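Alpha-L-rhamnosidase (Aspergillus terreus, PDB 6GSZ) probably hydrolyses terminal non-reducing alpha-L-rhamnose residues in alpha-L-rhamnosides, as a calcium-binding glycoside hydrolase. Local coordinates at residues I684-V692 with S717-W727. Numbering follows the deposited sequence.
Sequences IIKQNDYKV and SMLRQTEVPSW
Tyr690, Lys691 and Val692, leaving the C-terminal end of helix 671-687, pack against the end of helix 712-719 and the loop leading to helix 727-732, a largely apolar helix-end contact in the six-hairpin glycosidase domain. A Schellman motif, with Tyr690 N bonded to Ile685 O, ends the first helix, and a type I' turn from Asn688 to Lys691 redirects the chain. Ser717 CB lies over one face of the Tyr690 ring, 3.6 Å from its centroid and 21° off the normal, a CH-pi contact; Lys686 CA lies over the opposite face. The Met718 side chain crosses that of Ile685 at about a right angle, CG lying 3.7 Å from Ile685 CG2. A bend at chi3 (76°) carries Met718 CE to 3.6 Å from Val692 CA. In the conformer described, Val692 CG1 lies over one face of the Trp727 six-membered ring, 3.9 Å from its centroid, a CH-pi contact, and Val692 CG2 meets Pro725 CB. The direct hydrogen bond across the contact runs from Val692 N to Pro725 O (3.2 Å, 146° at the hydrogen). One water donates to both Tyr690 O and Met718 O; Lys691 O accepts hydrogen bonds from Asn688 ND2 and from Gln656 NE2 of helix 656-664. Lys691 NZ, in one of two conformers, makes long, tentative salt bridges to Glu723 OE1 and Asp689 OD2, each 3.9 Å. Apolar packing therefore appears to dominate, with the backbone polar groups named here met by protein or water and the charges probably adding a weaker, peripheral attraction.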
# COMPACT_ATOMS: atom_id res chain seq x y z
N ILE A 684 -9.95 33.96 -0.22
CA ILE A 684 -10.03 33.36 1.14
C ILE A 684 -8.65 32.81 1.54
O ILE A 684 -8.23 33.00 2.69
CB ILE A 684 -11.11 32.26 1.19
CG1 ILE A 684 -12.51 32.87 1.26
CG2 ILE A 684 -10.86 31.30 2.35
CD1 ILE A 684 -13.59 32.02 0.62
N ILE A 685 -7.96 32.15 0.60
CA ILE A 685 -6.63 31.60 0.85
C ILE A 685 -5.65 32.74 1.17
O ILE A 685 -4.87 32.65 2.11
CB ILE A 685 -6.20 30.73 -0.34
CG1 ILE A 685 -7.04 29.46 -0.41
CG2 ILE A 685 -4.71 30.46 -0.30
CD1 ILE A 685 -6.95 28.71 -1.74
N LYS A 686 -5.69 33.80 0.37
CA LYS A 686 -4.78 34.95 0.54
C LYS A 686 -5.02 35.63 1.90
O LYS A 686 -4.05 35.99 2.60
CB LYS A 686 -4.90 35.91 -0.65
CG LYS A 686 -4.07 37.18 -0.55
CD LYS A 686 -4.25 38.12 -1.74
CE LYS A 686 -3.46 39.41 -1.55
NZ LYS A 686 -3.38 40.23 -2.78
N GLN A 687 -6.29 35.77 2.29
CA GLN A 687 -6.65 36.42 3.56
C GLN A 687 -6.25 35.53 4.74
O GLN A 687 -6.04 36.02 5.81
CB GLN A 687 -8.13 36.80 3.56
CG GLN A 687 -8.48 37.88 2.54
CD GLN A 687 -7.57 39.10 2.54
OE1 GLN A 687 -6.99 39.48 1.51
NE2 GLN A 687 -7.44 39.72 3.70
N ASN A 688 -6.08 34.23 4.49
CA ASN A 688 -5.58 33.29 5.50
C ASN A 688 -4.06 33.15 5.47
O ASN A 688 -3.53 32.20 6.03
CB ASN A 688 -6.22 31.92 5.26
CG ASN A 688 -6.24 31.04 6.50
OD1 ASN A 688 -6.58 31.54 7.57
ND2 ASN A 688 -5.93 29.75 6.35
N ASP A 689 -3.34 34.08 4.84
CA ASP A 689 -1.87 34.05 4.72
C ASP A 689 -1.40 32.73 4.10
O ASP A 689 -0.34 32.22 4.42
CB ASP A 689 -1.21 34.33 6.07
CG ASP A 689 -1.35 35.75 6.57
OD1 ASP A 689 -1.39 36.68 5.73
OD2 ASP A 689 -1.42 35.91 7.80
N TYR A 690 -2.21 32.22 3.16
CA TYR A 690 -1.91 31.03 2.36
C TYR A 690 -1.79 29.75 3.20
O TYR A 690 -1.31 28.73 2.70
CB TYR A 690 -0.65 31.21 1.50
CG TYR A 690 -0.84 32.29 0.45
CD1 TYR A 690 -1.45 32.02 -0.77
CD2 TYR A 690 -0.44 33.60 0.69
CE1 TYR A 690 -1.63 33.00 -1.74
CE2 TYR A 690 -0.62 34.59 -0.28
CZ TYR A 690 -1.21 34.28 -1.49
OH TYR A 690 -1.37 35.22 -2.49
N LYS A 691 -2.28 29.78 4.43
CA LYS A 691 -2.31 28.58 5.27
C LYS A 691 -3.45 27.68 4.82
O LYS A 691 -4.53 28.12 4.40
CB LYS A 691 -2.50 28.97 6.74
CG LYS A 691 -1.34 29.77 7.30
CD LYS A 691 -1.59 30.35 8.67
CE LYS A 691 -0.34 30.99 9.23
NZ LYS A 691 -0.48 32.45 9.36
N VAL A 692 -3.19 26.38 4.88
CA VAL A 692 -4.16 25.37 4.44
C VAL A 692 -5.37 25.42 5.36
O VAL A 692 -5.23 25.57 6.59
CB VAL A 692 -3.57 23.95 4.45
CG1 VAL A 692 -2.27 23.87 3.70
CG2 VAL A 692 -3.42 23.41 5.85
N SER A 717 2.06 29.33 -3.45
CA SER A 717 2.24 30.16 -2.24
C SER A 717 1.81 29.36 -1.00
O SER A 717 2.47 29.47 0.03
CB SER A 717 1.52 31.46 -2.36
OG SER A 717 2.10 32.25 -3.39
N MET A 718 0.72 28.57 -1.11
CA MET A 718 0.35 27.68 -0.00
C MET A 718 1.45 26.65 0.25
O MET A 718 1.82 26.39 1.42
CB MET A 718 -0.95 26.93 -0.33
CG MET A 718 -2.13 27.83 -0.57
SD MET A 718 -3.69 26.92 -0.65
CE MET A 718 -3.92 26.60 1.08
N LEU A 719 1.97 26.05 -0.80
CA LEU A 719 2.96 24.96 -0.68
C LEU A 719 4.26 25.45 -0.04
O LEU A 719 4.89 24.69 0.70
CB LEU A 719 3.22 24.36 -2.06
CG LEU A 719 4.16 23.17 -2.10
CD1 LEU A 719 3.60 22.00 -1.29
CD2 LEU A 719 4.43 22.74 -3.53
N ARG A 720 4.59 26.73 -0.21
CA ARG A 720 5.83 27.29 0.33
C ARG A 720 5.66 27.79 1.78
O ARG A 720 6.68 28.12 2.40
CB ARG A 720 6.32 28.43 -0.57
CG ARG A 720 6.75 27.95 -1.94
CD ARG A 720 7.12 29.10 -2.85
NE ARG A 720 8.15 29.95 -2.26
CZ ARG A 720 8.57 31.08 -2.79
NH1 ARG A 720 7.82 31.70 -3.70
NH2 ARG A 720 9.74 31.58 -2.43
N GLN A 721 4.43 27.81 2.31
CA GLN A 721 4.23 28.30 3.70
C GLN A 721 4.92 27.34 4.67
O GLN A 721 4.85 26.14 4.49
CB GLN A 721 2.76 28.34 4.08
CG GLN A 721 1.97 29.42 3.39
CD GLN A 721 2.65 30.77 3.52
OE1 GLN A 721 2.88 31.25 4.63
NE2 GLN A 721 2.94 31.38 2.37
N THR A 722 5.58 27.90 5.69
CA THR A 722 6.25 27.09 6.68
C THR A 722 5.64 27.22 8.07
O THR A 722 6.10 26.49 8.98
CB THR A 722 7.74 27.40 6.74
OG1 THR A 722 7.90 28.79 7.03
CG2 THR A 722 8.43 27.05 5.44
N GLU A 723 4.66 28.12 8.26
CA GLU A 723 3.97 28.25 9.53
C GLU A 723 2.76 27.33 9.57
O GLU A 723 2.22 26.97 8.57
CB GLU A 723 3.57 29.71 9.80
CG GLU A 723 4.76 30.64 9.95
CD GLU A 723 4.41 31.93 10.67
OE1 GLU A 723 3.20 32.36 10.63
OE2 GLU A 723 5.32 32.52 11.30
N VAL A 724 2.36 26.92 10.77
CA VAL A 724 1.23 26.03 10.94
C VAL A 724 -0.06 26.79 10.66
O VAL A 724 -0.18 27.97 11.04
CB VAL A 724 1.26 25.42 12.36
CG1 VAL A 724 0.96 26.44 13.44
CG2 VAL A 724 0.30 24.25 12.51
N PRO A 725 -1.09 26.18 10.02
CA PRO A 725 -1.04 24.87 9.36
C PRO A 725 -0.55 24.95 7.90
O PRO A 725 -1.01 25.83 7.13
CB PRO A 725 -2.52 24.46 9.42
CG PRO A 725 -3.28 25.73 9.22
CD PRO A 725 -2.45 26.76 9.95
N SER A 726 0.30 24.01 7.50
CA SER A 726 0.85 23.91 6.16
C SER A 726 1.62 22.59 6.06
O SER A 726 1.87 21.92 7.07
CB SER A 726 1.78 25.07 5.84
OG SER A 726 2.92 25.01 6.67
N TRP A 727 2.02 22.21 4.86
CA TRP A 727 2.86 21.02 4.68
C TRP A 727 4.29 21.22 5.20
O TRP A 727 4.83 20.39 5.92
CB TRP A 727 2.89 20.59 3.23
CG TRP A 727 1.57 20.11 2.73
CD1 TRP A 727 1.09 18.84 2.80
CD2 TRP A 727 0.58 20.87 2.00
NE1 TRP A 727 -0.16 18.77 2.25
CE2 TRP A 727 -0.48 19.99 1.72
CE3 TRP A 727 0.49 22.20 1.60
CZ2 TRP A 727 -1.63 20.41 1.05
CZ3 TRP A 727 -0.65 22.61 0.95
CH2 TRP A 727 -1.69 21.72 0.67
O HOH W 1 -0.25 26.17 3.37
O HOH W 2 0.11 33.80 -4.89